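Side-chain contacts in SAP-like pentraxin (Limulus polyphemus, PDB 3FLP), which binds two calcium ions per subunit and, as an invertebrate lectin of the pentraxin family, probably recognises sugar ligands through them: residues I9-T14 with P20-M25; Y49-A54 with N60-S65; L78-S83 with H104-V109; I142-D147 with G151-Q156. One frame throughout, in Å; residues are numbered along the deposited sequence.

Contact 1: I9-T14 with P20-M25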
# COMPACT_ATOMS: atom_id res chain seq x y z
N ILE A 9 -0.49 -16.29 -37.48
CA ILE A 9 -0.96 -17.21 -38.50
C ILE A 9 0.14 -17.29 -39.55
O ILE A 9 0.65 -16.26 -40.00
CB ILE A 9 -2.25 -16.70 -39.20
CG1 ILE A 9 -3.40 -16.58 -38.19
CG2 ILE A 9 -2.62 -17.63 -40.35
CD1 ILE A 9 -3.88 -17.90 -37.64
N SER A 10 0.51 -18.51 -39.92
CA SER A 10 1.53 -18.71 -40.94
C SER A 10 0.85 -19.11 -42.24
O SER A 10 0.01 -20.02 -42.26
CB SER A 10 2.51 -19.81 -40.52
OG SER A 10 3.20 -19.46 -39.34
N PHE A 11 1.20 -18.42 -43.32
CA PHE A 11 0.68 -18.69 -44.66
C PHE A 11 1.88 -19.35 -45.34
O PHE A 11 2.73 -18.67 -45.90
CB PHE A 11 0.30 -17.37 -45.33
CG PHE A 11 -0.84 -16.66 -44.65
CD1 PHE A 11 -2.16 -16.96 -44.97
CD2 PHE A 11 -0.60 -15.72 -43.66
CE1 PHE A 11 -3.22 -16.34 -44.30
CE2 PHE A 11 -1.64 -15.09 -42.98
CZ PHE A 11 -2.96 -15.40 -43.31
N PRO A 12 1.96 -20.69 -45.28
CA PRO A 12 3.00 -21.58 -45.81
C PRO A 12 3.53 -21.32 -47.22
O PRO A 12 4.74 -21.26 -47.43
CB PRO A 12 2.37 -22.96 -45.70
CG PRO A 12 1.39 -22.81 -44.57
CD PRO A 12 0.78 -21.48 -44.88
N GLY A 13 2.61 -21.19 -48.17
CA GLY A 13 3.00 -20.98 -49.55
C GLY A 13 1.81 -21.40 -50.37
O GLY A 13 1.07 -22.31 -49.99
N THR A 14 1.61 -20.74 -51.50
CA THR A 14 0.46 -21.04 -52.34
C THR A 14 0.79 -21.79 -53.63
O THR A 14 1.79 -21.52 -54.29
CB THR A 14 -0.30 -19.73 -52.69
OG1 THR A 14 -0.75 -19.09 -51.49
CG2 THR A 14 -1.49 -20.02 -53.59
N PRO A 20 -3.77 -20.95 -48.96
CA PRO A 20 -3.95 -20.64 -47.54
C PRO A 20 -4.47 -19.22 -47.35
O PRO A 20 -3.95 -18.27 -47.95
CB PRO A 20 -2.54 -20.86 -46.96
CG PRO A 20 -1.64 -20.65 -48.15
CD PRO A 20 -2.38 -21.32 -49.27
N HIS A 21 -5.50 -19.06 -46.53
CA HIS A 21 -6.07 -17.74 -46.29
C HIS A 21 -7.01 -17.70 -45.10
O HIS A 21 -7.37 -18.72 -44.52
CB HIS A 21 -6.88 -17.28 -47.52
CG HIS A 21 -8.18 -18.01 -47.69
ND1 HIS A 21 -8.25 -19.31 -48.15
CD2 HIS A 21 -9.46 -17.62 -47.46
CE1 HIS A 21 -9.52 -19.69 -48.19
NE2 HIS A 21 -10.27 -18.68 -47.78
N LEU A 22 -7.41 -16.49 -44.75
CA LEU A 22 -8.35 -16.25 -43.67
C LEU A 22 -9.47 -15.43 -44.31
O LEU A 22 -9.21 -14.64 -45.22
CB LEU A 22 -7.72 -15.41 -42.55
CG LEU A 22 -6.39 -15.82 -41.92
CD1 LEU A 22 -6.11 -14.89 -40.72
CD2 LEU A 22 -6.45 -17.26 -41.47
N ARG A 23 -10.69 -15.62 -43.84
CA ARG A 23 -11.82 -14.84 -44.33
C ARG A 23 -12.64 -14.47 -43.11
O ARG A 23 -13.12 -15.35 -42.38
CB ARG A 23 -12.69 -15.65 -45.31
CG ARG A 23 -13.80 -14.81 -45.95
CD ARG A 23 -14.72 -15.63 -46.87
NE ARG A 23 -15.65 -16.45 -46.10
CZ ARG A 23 -15.67 -17.78 -46.13
NH1 ARG A 23 -14.82 -18.45 -46.88
NH2 ARG A 23 -16.55 -18.44 -45.39
N PHE A 24 -12.80 -13.18 -42.86
CA PHE A 24 -13.57 -12.76 -41.71
C PHE A 24 -15.05 -13.03 -41.91
O PHE A 24 -15.60 -12.77 -42.97
CB PHE A 24 -13.30 -11.29 -41.39
CG PHE A 24 -11.95 -11.06 -40.77
CD1 PHE A 24 -10.81 -11.04 -41.55
CD2 PHE A 24 -11.83 -10.94 -39.39
CE1 PHE A 24 -9.54 -10.90 -40.97
CE2 PHE A 24 -10.56 -10.81 -38.79
CZ PHE A 24 -9.42 -10.79 -39.59
N MET A 25 -15.66 -13.58 -40.87
CA MET A 25 -17.08 -13.94 -40.89
C MET A 25 -18.03 -12.77 -41.05
O MET A 25 -19.06 -12.90 -41.70
CB MET A 25 -17.43 -14.72 -39.63
CG MET A 25 -16.69 -16.05 -39.48
SD MET A 25 -17.13 -17.21 -40.80
CE MET A 25 -18.76 -17.70 -40.27
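The ring of Phe11 turns its rim to segment 20-25: Pro20 O, His21 CA and Leu22 CG follow one another along its edge, near the ring plane. His21 CA lies in that plane, 3.7 Å from Phe11 CE1. Leu22 CG sits 3.7 Å from Phe11 CZ, the two side chains crossing at about a right angle. One face of the ring carries Ile9 CG2, a neighbour from the same strand, displaced toward the rim. The same methyl also reaches across, 4.0 Å from Leu22 CD2, because it stands anti to the backbone N of Ile9 while CG1 lies beside that N (chi1 -63°). Further along, two proline rings slide past each other in opposite directions, Pro12 CD 4.0 Å from Pro20 CB. Thr14 OG1 rests 3.5 Å from Pro20 CD. The polar groups here are served from outside, where Gln144 NE2 bonds to both Thr14 OG1 and Pro20 O. Strands 7-11 and 21-24 belong to different sheets of the pentraxin sandwich, so the contact joins the two layers. They are held together here mainly by apolar contact and fit of shape, with the polar bonds supplied from the side.

Contact 2: Y49-A54 with N60-S65. With CA (calcium ion), chain O.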
# COMPACT_ATOMS: atom_id res chain seq x y z
N TYR A 49 -0.45 -9.78 -51.88
CA TYR A 49 -1.53 -8.98 -51.29
C TYR A 49 -1.87 -9.52 -49.92
O TYR A 49 -2.15 -10.71 -49.75
CB TYR A 49 -2.76 -8.99 -52.20
CG TYR A 49 -2.49 -8.26 -53.49
CD1 TYR A 49 -1.75 -8.86 -54.51
CD2 TYR A 49 -2.89 -6.93 -53.65
CE1 TYR A 49 -1.40 -8.15 -55.65
CE2 TYR A 49 -2.54 -6.21 -54.79
CZ TYR A 49 -1.80 -6.83 -55.79
OH TYR A 49 -1.44 -6.11 -56.90
N ILE A 50 -1.84 -8.64 -48.93
CA ILE A 50 -2.10 -9.02 -47.54
C ILE A 50 -3.56 -8.89 -47.12
O ILE A 50 -4.19 -9.86 -46.72
CB ILE A 50 -1.22 -8.17 -46.60
CG1 ILE A 50 0.25 -8.37 -46.96
CG2 ILE A 50 -1.47 -8.55 -45.14
CD1 ILE A 50 1.20 -7.45 -46.24
N PHE A 51 -4.08 -7.67 -47.21
CA PHE A 51 -5.46 -7.37 -46.83
C PHE A 51 -6.29 -7.08 -48.08
O PHE A 51 -6.02 -6.13 -48.82
CB PHE A 51 -5.45 -6.16 -45.87
CG PHE A 51 -6.79 -5.77 -45.32
CD1 PHE A 51 -7.68 -5.00 -46.07
CD2 PHE A 51 -7.15 -6.13 -44.03
CE1 PHE A 51 -8.89 -4.58 -45.53
CE2 PHE A 51 -8.37 -5.72 -43.48
CZ PHE A 51 -9.24 -4.95 -44.23
N SER A 52 -7.30 -7.91 -48.32
CA SER A 52 -8.17 -7.77 -49.49
C SER A 52 -9.63 -7.62 -49.09
O SER A 52 -10.18 -8.47 -48.39
CB SER A 52 -8.00 -9.01 -50.39
OG SER A 52 -9.01 -9.10 -51.38
N CYS A 53 -10.26 -6.53 -49.53
CA CYS A 53 -11.66 -6.27 -49.23
C CYS A 53 -12.47 -6.20 -50.52
O CYS A 53 -12.14 -5.44 -51.44
CB CYS A 53 -11.81 -4.96 -48.47
SG CYS A 53 -13.53 -4.58 -48.05
N ALA A 54 -13.55 -6.97 -50.60
CA ALA A 54 -14.37 -7.00 -51.79
C ALA A 54 -15.87 -6.96 -51.53
O ALA A 54 -16.36 -7.53 -50.56
CB ALA A 54 -14.04 -8.24 -52.60
N ASN A 60 -12.21 -5.26 -55.83
CA ASN A 60 -11.02 -4.51 -55.44
C ASN A 60 -11.33 -3.21 -54.69
O ASN A 60 -10.85 -2.14 -55.06
CB ASN A 60 -10.17 -4.23 -56.69
CG ASN A 60 -9.58 -5.49 -57.30
OD1 ASN A 60 -10.04 -6.61 -57.04
ND2 ASN A 60 -8.55 -5.32 -58.14
N GLN A 61 -12.14 -3.30 -53.65
CA GLN A 61 -12.51 -2.12 -52.86
C GLN A 61 -11.31 -1.53 -52.12
O GLN A 61 -11.10 -0.31 -52.13
CB GLN A 61 -13.61 -2.48 -51.86
CG GLN A 61 -15.01 -2.53 -52.47
CD GLN A 61 -15.60 -1.14 -52.68
OE1 GLN A 61 -14.91 -0.13 -52.59
NE2 GLN A 61 -16.90 -1.09 -52.95
N PHE A 62 -10.53 -2.38 -51.49
CA PHE A 62 -9.37 -1.93 -50.73
C PHE A 62 -8.39 -3.09 -50.64
O PHE A 62 -8.73 -4.16 -50.14
CB PHE A 62 -9.83 -1.50 -49.34
CG PHE A 62 -8.78 -0.82 -48.53
CD1 PHE A 62 -7.83 -1.57 -47.85
CD2 PHE A 62 -8.75 0.56 -48.43
CE1 PHE A 62 -6.86 -0.94 -47.07
CE2 PHE A 62 -7.79 1.19 -47.66
CZ PHE A 62 -6.85 0.44 -46.98
N ILE A 63 -7.17 -2.90 -51.14
CA ILE A 63 -6.19 -3.98 -51.10
C ILE A 63 -4.80 -3.47 -50.78
O ILE A 63 -4.29 -2.55 -51.42
CB ILE A 63 -6.11 -4.74 -52.45
CG1 ILE A 63 -7.32 -4.42 -53.32
CG2 ILE A 63 -6.06 -6.24 -52.18
CD1 ILE A 63 -7.25 -5.05 -54.70
N THR A 64 -4.18 -4.08 -49.77
CA THR A 64 -2.83 -3.72 -49.37
C THR A 64 -1.87 -4.76 -49.94
O THR A 64 -2.25 -5.91 -50.14
CB THR A 64 -2.66 -3.70 -47.83
OG1 THR A 64 -2.93 -5.01 -47.32
CG2 THR A 64 -3.60 -2.68 -47.19
N SER A 65 -0.64 -4.34 -50.19
CA SER A 65 0.35 -5.24 -50.75
C SER A 65 1.74 -4.74 -50.42
O SER A 65 1.92 -3.64 -49.89
CB SER A 65 0.20 -5.30 -52.27
OG SER A 65 0.34 -4.00 -52.82
CA CA O . -9.29 -8.77 -57.55
O HOH W 1 -7.85 -8.07 -59.27
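Tyr49 meets segment 60-65 along one side of its ring, through CB, CG, CD2 and CE2. Its CB lies beside Thr64 O, its CD2 is 3.6 Å from Ile63 CG2, and CE2 approaches Ser65 CB. That Ser65 carbon stands over one ring face, 4.0 Å from the centroid of the Tyr49 ring, as a CH-pi contact. At the tip, Tyr49 OH has a weak hydrogen bond to Asn85 ND2.

Between Tyr49-Ser65 and Ser52-Ile63 the antiparallel register slips by one residue, a beta bulge. Thr64 serves both amides there: its carbonyl accepts from Ile50 N, and its hydroxyl takes Phe51 N, with Thr64 OG1 2.9 Å from Phe51 N. Chi1 of 61° places OG1 between the backbone N and the carbonyl carbon, where it can stand in for a backbone acceptor. At the hydrogen-bonded pair Cys53-Phe62 a second, classic bulge sets Gln61 and Phe62 both opposite Cys53, with weak bonds from their amides to Cys53 O. Asn60 OD1 binds a calcium ion at 2.3 Å, while ND2 donates to Gln79 OE1 and to a water on that calcium.

Phe51 and Phe62, their ring planes at 89° and Phe51 CD1 3.9 Å from Phe62 CD1, face the second sheet and touch strand 33-42. Tyr49 and Ile63 lie against Glu145 on the other face. Within its sheet, this hairpin of strands 48-55 and 60-68 is flanked by strands 139-142 and 73-80.

Contact 3: L78-S83 with H104-V109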
# COMPACT_ATOMS: atom_id res chain seq x y z
N LEU A 78 -1.05 0.23 -52.08
CA LEU A 78 -2.45 0.34 -51.75
C LEU A 78 -3.26 0.52 -53.03
O LEU A 78 -2.84 1.20 -53.96
CB LEU A 78 -2.69 1.55 -50.84
CG LEU A 78 -4.16 1.82 -50.48
CD1 LEU A 78 -4.72 0.63 -49.69
CD2 LEU A 78 -4.28 3.11 -49.67
N GLN A 79 -4.43 -0.12 -53.07
CA GLN A 79 -5.31 0.00 -54.20
C GLN A 79 -6.70 0.23 -53.62
O GLN A 79 -7.12 -0.49 -52.72
CB GLN A 79 -5.28 -1.26 -55.07
CG GLN A 79 -6.41 -1.33 -56.10
CD GLN A 79 -6.27 -2.46 -57.11
OE1 GLN A 79 -7.24 -2.84 -57.76
NE2 GLN A 79 -5.06 -2.99 -57.26
N VAL A 80 -7.39 1.26 -54.11
CA VAL A 80 -8.74 1.57 -53.63
C VAL A 80 -9.69 1.71 -54.82
O VAL A 80 -9.38 2.38 -55.81
CB VAL A 80 -8.78 2.89 -52.82
CG1 VAL A 80 -10.22 3.19 -52.38
CG2 VAL A 80 -7.86 2.80 -51.61
N ASN A 81 -10.84 1.07 -54.71
CA ASN A 81 -11.86 1.09 -55.75
C ASN A 81 -11.29 0.81 -57.14
O ASN A 81 -11.50 1.57 -58.08
CB ASN A 81 -12.60 2.44 -55.74
CG ASN A 81 -13.94 2.36 -56.45
OD1 ASN A 81 -14.74 1.46 -56.19
ND2 ASN A 81 -14.22 3.32 -57.34
N ALA A 82 -10.57 -0.30 -57.25
CA ALA A 82 -9.96 -0.74 -58.50
C ALA A 82 -9.01 0.26 -59.16
O ALA A 82 -8.84 0.24 -60.38
CB ALA A 82 -11.05 -1.18 -59.50
N SER A 83 -8.42 1.14 -58.37
CA SER A 83 -7.46 2.09 -58.91
C SER A 83 -6.20 1.27 -59.20
O SER A 83 -6.16 0.07 -58.93
CB SER A 83 -7.12 3.15 -57.87
OG SER A 83 -6.40 2.56 -56.79
N HIS A 104 -1.09 0.76 -43.11
CA HIS A 104 -1.58 1.52 -44.25
C HIS A 104 -2.67 2.45 -43.75
O HIS A 104 -3.64 2.00 -43.12
CB HIS A 104 -2.19 0.60 -45.32
CG HIS A 104 -1.18 -0.18 -46.10
ND1 HIS A 104 -0.40 -1.18 -45.55
CD2 HIS A 104 -0.85 -0.14 -47.42
CE1 HIS A 104 0.35 -1.72 -46.48
NE2 HIS A 104 0.10 -1.11 -47.63
N VAL A 105 -2.52 3.74 -44.01
CA VAL A 105 -3.50 4.74 -43.60
C VAL A 105 -4.17 5.33 -44.84
O VAL A 105 -3.49 5.88 -45.71
CB VAL A 105 -2.81 5.86 -42.80
CG1 VAL A 105 -3.77 7.02 -42.56
CG2 VAL A 105 -2.30 5.30 -41.46
N TRP A 106 -5.49 5.22 -44.92
CA TRP A 106 -6.22 5.74 -46.06
C TRP A 106 -7.40 6.62 -45.67
O TRP A 106 -8.18 6.27 -44.78
CB TRP A 106 -6.76 4.62 -46.94
CG TRP A 106 -7.64 5.14 -48.05
CD1 TRP A 106 -7.25 5.87 -49.14
CD2 TRP A 106 -9.07 5.02 -48.14
NE1 TRP A 106 -8.34 6.22 -49.90
CE2 TRP A 106 -9.47 5.71 -49.31
CE3 TRP A 106 -10.04 4.41 -47.34
CZ2 TRP A 106 -10.81 5.79 -49.71
CZ3 TRP A 106 -11.38 4.49 -47.74
CH2 TRP A 106 -11.75 5.18 -48.92
N SER A 107 -7.53 7.74 -46.35
CA SER A 107 -8.63 8.66 -46.09
C SER A 107 -9.30 9.04 -47.41
O SER A 107 -8.69 9.68 -48.26
CB SER A 107 -8.11 9.93 -45.41
OG SER A 107 -9.18 10.82 -45.14
N GLY A 108 -10.55 8.62 -47.57
CA GLY A 108 -11.27 8.95 -48.78
C GLY A 108 -11.78 10.37 -48.72
O GLY A 108 -12.18 10.94 -49.73
N VAL A 109 -11.77 10.96 -47.52
CA VAL A 109 -12.24 12.32 -47.34
C VAL A 109 -11.36 13.29 -48.12
O VAL A 109 -11.87 14.16 -48.83
CB VAL A 109 -12.25 12.74 -45.84
CG1 VAL A 109 -12.80 14.14 -45.70
CG2 VAL A 109 -13.09 11.77 -45.02
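Strands 78-80 and 104-107 run in roughly the same direction, 27° apart, with their axes 9.5 Å from each other, a spacing that leaves room for side chains from both sheets. Val80 and Trp106 come from opposite directions and meet with methyls on the indole, which a Trp106 chi1 of 174° carries toward Val80 by setting CG opposite the backbone N. Val80 CG2 stands over one face, 3.9 Å from the centroid of the five-membered ring of Trp106 and only 12° off its normal. The other methyl serves the benzene part, Val80 CG1 being 3.8 Å from Trp106 CZ2. On the opposite face of the indole lies Gly108 N. Leu78 crosses Trp106 at about a right angle and touches the stem of the side chain, Leu78 CD2 to Trp106 CB being 4.0 Å. Leu78 CB meets the edge of the His104 ring at CD2. Just past Val80 the chain reverses in a type I' turn, closed by Ser83 N to Val80 O, while Val80 N donates to Ser83 OG at 3.1 Å. The interface between the layers is thus one of hydrocarbon against aromatic surface. The indole N-H is answered to the side, Trp106 NE1 donating to Val128 O, which probably helps fix the rotation of the indole.

Contact 4: I142-D147 with G151-Q156. With CA (calcium ion), chain O; CA (calcium ion), chain P.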
# COMPACT_ATOMS: atom_id res chain seq x y z
N ILE A 142 -7.50 -12.45 -45.95
CA ILE A 142 -6.10 -12.19 -45.65
C ILE A 142 -5.21 -13.23 -46.34
O ILE A 142 -5.48 -14.43 -46.27
CB ILE A 142 -5.81 -12.25 -44.13
CG1 ILE A 142 -6.72 -11.27 -43.38
CG2 ILE A 142 -4.35 -11.92 -43.86
CD1 ILE A 142 -6.50 -9.82 -43.71
N GLY A 143 -4.16 -12.76 -47.01
CA GLY A 143 -3.24 -13.68 -47.65
C GLY A 143 -3.48 -13.99 -49.12
O GLY A 143 -2.61 -14.57 -49.78
N GLN A 144 -4.65 -13.63 -49.62
CA GLN A 144 -4.99 -13.86 -51.03
C GLN A 144 -5.72 -12.63 -51.56
O GLN A 144 -6.26 -11.84 -50.79
CB GLN A 144 -5.90 -15.10 -51.18
CG GLN A 144 -5.34 -16.44 -50.68
CD GLN A 144 -4.12 -16.93 -51.46
OE1 GLN A 144 -3.92 -16.58 -52.62
NE2 GLN A 144 -3.32 -17.76 -50.82
N GLU A 145 -5.73 -12.48 -52.89
CA GLU A 145 -6.40 -11.36 -53.55
C GLU A 145 -7.72 -11.89 -54.11
O GLU A 145 -7.72 -12.83 -54.90
CB GLU A 145 -5.49 -10.85 -54.68
CG GLU A 145 -5.67 -9.39 -55.09
CD GLU A 145 -6.92 -9.14 -55.92
OE1 GLU A 145 -7.09 -9.81 -56.95
OE2 GLU A 145 -7.72 -8.25 -55.53
N GLN A 146 -8.85 -11.31 -53.70
CA GLN A 146 -10.16 -11.75 -54.18
C GLN A 146 -10.55 -11.19 -55.56
O GLN A 146 -10.37 -10.01 -55.83
CB GLN A 146 -11.27 -11.33 -53.21
CG GLN A 146 -11.14 -11.81 -51.78
CD GLN A 146 -12.14 -11.13 -50.85
OE1 GLN A 146 -13.30 -11.51 -50.78
NE2 GLN A 146 -11.68 -10.09 -50.14
N ASP A 147 -11.09 -12.06 -56.41
CA ASP A 147 -11.58 -11.66 -57.73
C ASP A 147 -13.08 -11.90 -57.69
O ASP A 147 -13.81 -11.60 -58.63
CB ASP A 147 -10.92 -12.46 -58.85
CG ASP A 147 -9.52 -11.98 -59.16
OD1 ASP A 147 -9.25 -10.79 -58.89
OD2 ASP A 147 -8.71 -12.77 -59.67
N GLY A 151 -13.16 -15.61 -52.86
CA GLY A 151 -12.54 -16.54 -53.77
C GLY A 151 -11.89 -15.94 -55.00
O GLY A 151 -11.56 -14.75 -55.02
N GLY A 152 -11.73 -16.77 -56.04
CA GLY A 152 -11.11 -16.32 -57.27
C GLY A 152 -9.65 -15.95 -57.04
O GLY A 152 -9.14 -15.01 -57.64
N PHE A 153 -9.00 -16.69 -56.15
CA PHE A 153 -7.60 -16.44 -55.81
C PHE A 153 -6.62 -16.80 -56.92
O PHE A 153 -6.89 -17.68 -57.74
CB PHE A 153 -7.21 -17.23 -54.55
CG PHE A 153 -8.12 -16.98 -53.37
CD1 PHE A 153 -8.57 -15.70 -53.07
CD2 PHE A 153 -8.51 -18.03 -52.55
CE1 PHE A 153 -9.40 -15.47 -51.98
CE2 PHE A 153 -9.34 -17.81 -51.45
CZ PHE A 153 -9.79 -16.53 -51.17
N GLU A 154 -5.48 -16.11 -56.94
CA GLU A 154 -4.44 -16.35 -57.93
C GLU A 154 -3.10 -16.48 -57.21
O GLU A 154 -2.71 -15.61 -56.44
CB GLU A 154 -4.37 -15.19 -58.93
CG GLU A 154 -5.58 -15.11 -59.84
CD GLU A 154 -5.51 -13.93 -60.81
OE1 GLU A 154 -5.69 -12.78 -60.37
OE2 GLU A 154 -5.27 -14.18 -62.01
N GLU A 155 -2.39 -17.57 -57.48
CA GLU A 155 -1.12 -17.82 -56.81
C GLU A 155 -0.08 -16.71 -56.94
O GLU A 155 0.67 -16.46 -56.00
CB GLU A 155 -0.52 -19.17 -57.26
CG GLU A 155 -0.41 -19.38 -58.76
CD GLU A 155 0.08 -20.79 -59.12
OE1 GLU A 155 -0.57 -21.79 -58.72
OE2 GLU A 155 1.12 -20.91 -59.82
N GLN A 156 -0.03 -16.03 -58.08
CA GLN A 156 0.95 -14.96 -58.25
C GLN A 156 0.63 -13.69 -57.45
O GLN A 156 1.44 -12.78 -57.40
CB GLN A 156 1.12 -14.63 -59.73
CG GLN A 156 1.89 -15.69 -60.51
CD GLN A 156 2.22 -15.28 -61.93
OE1 GLN A 156 1.32 -15.05 -62.75
NE2 GLN A 156 3.51 -15.17 -62.24
CA CA O . -9.29 -8.77 -57.55
CA CA P . -6.80 -11.52 -58.79
O HOH W 2 -4.61 -14.64 -54.45
O HOH W 3 -7.03 -13.36 -57.32
O HOH W 1 -7.85 -8.07 -59.27
O HOH W 4 -5.93 -9.69 -60.00
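Phe153 lies against Gln144, the two side chains crossing at about a right angle. Gln144 CB sits over one face of the ring, 3.6 Å from the centroid of Phe153, in a CH-pi contact; Gly151 CA occupies the opposite face. Glu145 O is in plane at the ring edge, and Gln146 CG approaches the edge at CE1. Bent at chi2 (-65°), Gln144 brings OE1 to a water that donates to it and accepts from Glu145 N and Glu154 N.

Asp147 is the third main participant. Its backbone N donates to Gly151 O at 3.1 Å. Its carboxylate grips both calcium ions: OD1 bridges them, and Asp147 OD2 binds the second calcium at 2.4 Å. Glu145 OE1 bridges the same pair. Glu154, its chain extended beyond CG, adds OE1 to the second ion at 2.3 Å. A water on that ion donates to Glu145 O and Gly152 O, tying the backbone of both segments to the metal. The two calcium charges probably offset the repulsion among these carboxylates.

Glu145 OE2, Gln146 O, Asp59 and Asn60 contribute to the first ion, and Glu157 to the second. A paired-calcium loop of this kind is the hallmark of the pentraxin ligand-binding face.

Contact 4 touches contacts 1 and 2; contact 3 reaches it only by way of contact 2. The centres of contacts 2 and 4 lie about 9 Å apart, and the two share a calcium, bound by Asn60 from contact 2, by Glu145, Gln146 and Asp147 from contact 4, and by a water common to both. Gly143 N, 2.9 Å from Ile50 O, and Ser52 OG with Gln146 NE2 also stitch them together. Contact 1 meets contact 4 with Leu22 O 2.9 Å from Ile142 N, yet the side chain of Thr14 is about 11 Å from a calcium ion. Strand 73-80 of contact 3 lies next to strand 60-68 of contact 2, where Phe62 packs on Leu78. Contacts 1 and 3, centres about 23 Å apart, join the layers on opposite sides of the chain's centre.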